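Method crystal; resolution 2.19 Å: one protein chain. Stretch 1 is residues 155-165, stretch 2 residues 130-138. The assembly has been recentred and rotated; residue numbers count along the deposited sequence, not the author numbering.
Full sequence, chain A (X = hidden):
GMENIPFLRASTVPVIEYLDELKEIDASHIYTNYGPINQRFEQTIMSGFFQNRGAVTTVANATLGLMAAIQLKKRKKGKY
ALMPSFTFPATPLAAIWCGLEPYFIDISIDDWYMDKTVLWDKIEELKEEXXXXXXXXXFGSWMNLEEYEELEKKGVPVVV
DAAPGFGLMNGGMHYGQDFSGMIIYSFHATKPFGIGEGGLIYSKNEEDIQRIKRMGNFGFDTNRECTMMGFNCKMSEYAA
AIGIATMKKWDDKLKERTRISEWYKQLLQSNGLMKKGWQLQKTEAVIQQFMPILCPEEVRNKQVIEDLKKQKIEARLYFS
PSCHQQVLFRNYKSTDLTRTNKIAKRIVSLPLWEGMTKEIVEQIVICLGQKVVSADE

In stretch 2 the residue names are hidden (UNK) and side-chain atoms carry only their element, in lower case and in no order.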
# COMPACT_ATOMS: atom_id res chain seq x y z
N GLY A 155 24.35 14.20 -10.50
CA GLY A 155 23.91 12.86 -10.86
C GLY A 155 23.77 11.85 -9.72
O GLY A 155 23.60 10.66 -9.99
N VAL A 156 23.83 12.30 -8.47
CA VAL A 156 23.51 11.40 -7.34
C VAL A 156 22.05 11.63 -6.87
O VAL A 156 21.72 12.70 -6.33
CB VAL A 156 24.48 11.59 -6.16
CG1 VAL A 156 24.01 10.80 -4.97
CG2 VAL A 156 25.89 11.17 -6.56
N PRO A 157 21.17 10.64 -7.07
CA PRO A 157 19.76 10.77 -6.73
C PRO A 157 19.48 10.83 -5.23
O PRO A 157 20.03 10.06 -4.47
CB PRO A 157 19.11 9.50 -7.34
CG PRO A 157 20.17 8.57 -7.57
CD PRO A 157 21.46 9.34 -7.71
N VAL A 158 18.58 11.73 -4.85
CA VAL A 158 18.18 11.92 -3.46
C VAL A 158 16.66 11.86 -3.33
O VAL A 158 15.93 12.50 -4.08
CB VAL A 158 18.60 13.28 -2.97
CG1 VAL A 158 18.10 13.48 -1.54
CG2 VAL A 158 20.12 13.48 -3.17
N VAL A 159 16.21 11.04 -2.39
CA VAL A 159 14.83 10.95 -2.04
C VAL A 159 14.83 11.21 -0.55
O VAL A 159 15.44 10.44 0.26
CB VAL A 159 14.21 9.56 -2.34
CG1 VAL A 159 12.88 9.44 -1.61
CG2 VAL A 159 14.06 9.31 -3.86
N VAL A 160 14.14 12.28 -0.19
CA VAL A 160 14.11 12.76 1.21
C VAL A 160 12.91 12.19 1.94
O VAL A 160 11.76 12.41 1.50
CB VAL A 160 14.04 14.29 1.26
CG1 VAL A 160 13.85 14.78 2.71
CG2 VAL A 160 15.29 14.90 0.59
N ASP A 161 13.17 11.42 3.00
CA ASP A 161 12.13 10.99 3.94
C ASP A 161 11.80 12.14 4.90
O ASP A 161 12.52 12.42 5.84
CB ASP A 161 12.58 9.74 4.72
CG ASP A 161 11.49 9.17 5.62
OD1 ASP A 161 10.54 9.89 5.98
OD2 ASP A 161 11.60 7.99 6.02
N ALA A 162 10.68 12.79 4.64
CA ALA A 162 10.15 13.85 5.46
C ALA A 162 8.78 13.39 5.97
O ALA A 162 7.84 14.17 6.03
CB ALA A 162 10.02 15.15 4.61
N ALA A 163 8.68 12.10 6.30
CA ALA A 163 7.41 11.47 6.68
C ALA A 163 6.59 12.29 7.65
O ALA A 163 5.40 12.47 7.45
CB ALA A 163 7.64 10.04 7.23
N PRO A 164 7.22 12.83 8.71
CA PRO A 164 6.41 13.59 9.67
C PRO A 164 6.32 15.11 9.47
O PRO A 164 5.84 15.81 10.36
CB PRO A 164 7.06 13.26 11.01
CG PRO A 164 8.44 12.86 10.71
CD PRO A 164 8.55 12.49 9.27
N GLY A 165 6.74 15.61 8.32
CA GLY A 165 6.98 17.04 8.16
C GLY A 165 6.03 17.76 7.25
O GLY A 165 6.29 18.89 6.92
N UNK A 130 27.15 3.64 -5.09
CA UNK A 130 26.04 4.40 -4.52
C UNK A 130 24.87 4.33 -5.49
O UNK A 130 25.01 4.70 -6.66
c UNK A 130 25.28 6.54 -3.63
c UNK A 130 26.43 5.84 -4.24
c UNK A 130 27.63 5.85 -3.30
N UNK A 131 23.74 3.81 -5.04
CA UNK A 131 22.56 3.77 -5.88
C UNK A 131 21.68 4.98 -5.61
O UNK A 131 20.99 5.46 -6.51
c UNK A 131 21.75 2.50 -5.64
N UNK A 132 21.67 5.42 -4.35
CA UNK A 132 20.78 6.49 -3.91
C UNK A 132 21.16 7.01 -2.52
O UNK A 132 21.81 6.32 -1.74
c UNK A 132 18.32 7.19 -3.97
c UNK A 132 16.96 6.82 -4.49
c UNK A 132 19.30 6.01 -3.94
c UNK A 132 19.04 4.95 -2.86
N UNK A 133 20.77 8.23 -2.24
CA UNK A 133 20.94 8.85 -0.95
C UNK A 133 19.54 9.20 -0.42
O UNK A 133 18.74 9.82 -1.13
c UNK A 133 21.82 10.13 -1.05
c UNK A 133 23.28 9.77 -1.49
c UNK A 133 21.79 10.90 0.24
N UNK A 134 19.27 8.82 0.82
CA UNK A 134 17.94 8.97 1.40
C UNK A 134 18.08 9.61 2.78
O UNK A 134 18.15 8.91 3.80
c UNK A 134 17.29 6.91 0.11
c UNK A 134 15.74 7.74 1.94
c UNK A 134 17.22 7.60 1.47
N UNK A 135 18.15 10.94 2.83
CA UNK A 135 18.20 11.59 4.13
C UNK A 135 16.82 11.62 4.77
O UNK A 135 15.78 11.52 4.07
c UNK A 135 18.24 13.24 2.42
c UNK A 135 18.68 13.01 3.80
c UNK A 135 18.19 11.92 1.72
N UNK A 136 16.82 11.72 6.10
CA UNK A 136 15.58 11.90 6.88
C UNK A 136 15.54 13.28 7.55
O UNK A 136 16.47 13.67 8.23
o UNK A 136 11.78 11.40 12.16
c UNK A 136 13.22 11.39 8.76
c UNK A 136 15.50 10.79 7.90
c UNK A 136 14.85 10.65 10.31
c UNK A 136 13.94 10.79 11.35
c UNK A 136 14.51 10.97 9.00
c UNK A 136 12.68 11.23 11.10
c UNK A 136 12.31 11.53 9.80
N UNK A 137 14.47 14.04 7.34
CA UNK A 137 14.34 15.37 7.93
C UNK A 137 13.85 15.16 9.37
O UNK A 137 12.67 15.40 9.72
c UNK A 137 13.40 16.23 7.11
N UNK A 138 14.78 14.73 10.20
CA UNK A 138 14.51 14.24 11.55
C UNK A 138 13.51 15.07 12.33
O UNK A 138 13.67 16.29 12.47
c UNK A 138 15.84 14.17 12.36
o UNK A 138 16.79 13.44 11.59
c UNK A 138 15.66 13.54 13.74

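Position 130 carries three carbons, one bearing the other two, and its CA-to-CB bond points toward stretch 1 without making close contact. A single fork with no hetero atom reads as valine: Val130.

Position 131 has one side-chain carbon, directed away from stretch 1; it is Ala131. Its contribution is backbone, with its O 3.4 Å from CG of Pro157.

Position 132 holds four carbons, forked at the first, one arm two carbons long, its end carbon 3.9 Å from CG2 of Val159. That is isoleucine, Ile132. Its CG1 lies 4.2 Å from CB of Pro157.

Position 133 again shows one carbon carrying two, with a methyl 3.7 Å from CG1 of Val156. The atoms give valine, Val133. Val133 N donates to Pro157 O at 3.0 Å, and Val133 O accepts from Val159 N at 3.1 Å.

Position 134 repeats the three-carbon fork, one methyl carbon 3.2 Å from Val159 O, and is Val134. Its CA approaches Val159 O at 3.1 Å in a CA-H...O contact.

At position 135 three carbons close a ring onto the backbone N, and the one bonded to N lies 3.4 Å from Val159 O and 3.6 Å from CG1 of Val158. Only proline closes such a ring. Pro135 has no N-H to offer Val159 O, while Pro135 O accepts from Asp161 N at 2.8 Å.

Position 136 has one carbon, then a six-carbon ring bearing an oxygen. Asp161 O and CD of Pro164 lie at the ring's edge, near its plane, one ring carbon 3.9 Å from Pro164 CD. It is Tyr136, and that carbon is CE1.

Position 137 has a single carbon, pointing toward stretch 1 and 4.3 Å from CB of Ala162. It is Ala137, and its N donates to Asp161 O at 2.9 Å.

Position 138 has one carbon carrying an oxygen and a carbon, pointing away from stretch 1: Thr138, whose OG1 is hydrogen-bonded elsewhere in the structure.

The contact works as two segments running in broadly the same direction, their end-to-end lines 33° apart, held by four backbone hydrogen bonds. Two flank Val158 and two involve Asp161. Three CA-H...O contacts share the oxygens of those bonds, and a fourth, from Val134 CA, reaches Val159 O, which takes no N-H from stretch 2. Proline interrupts the donors yet keeps its carbonyl in use. Apolar side chains, mostly valine and proline with Ile132 and the edge of the Tyr136 ring, pack alongside.

Stretch 2 (130-138) VAIVVPYAT
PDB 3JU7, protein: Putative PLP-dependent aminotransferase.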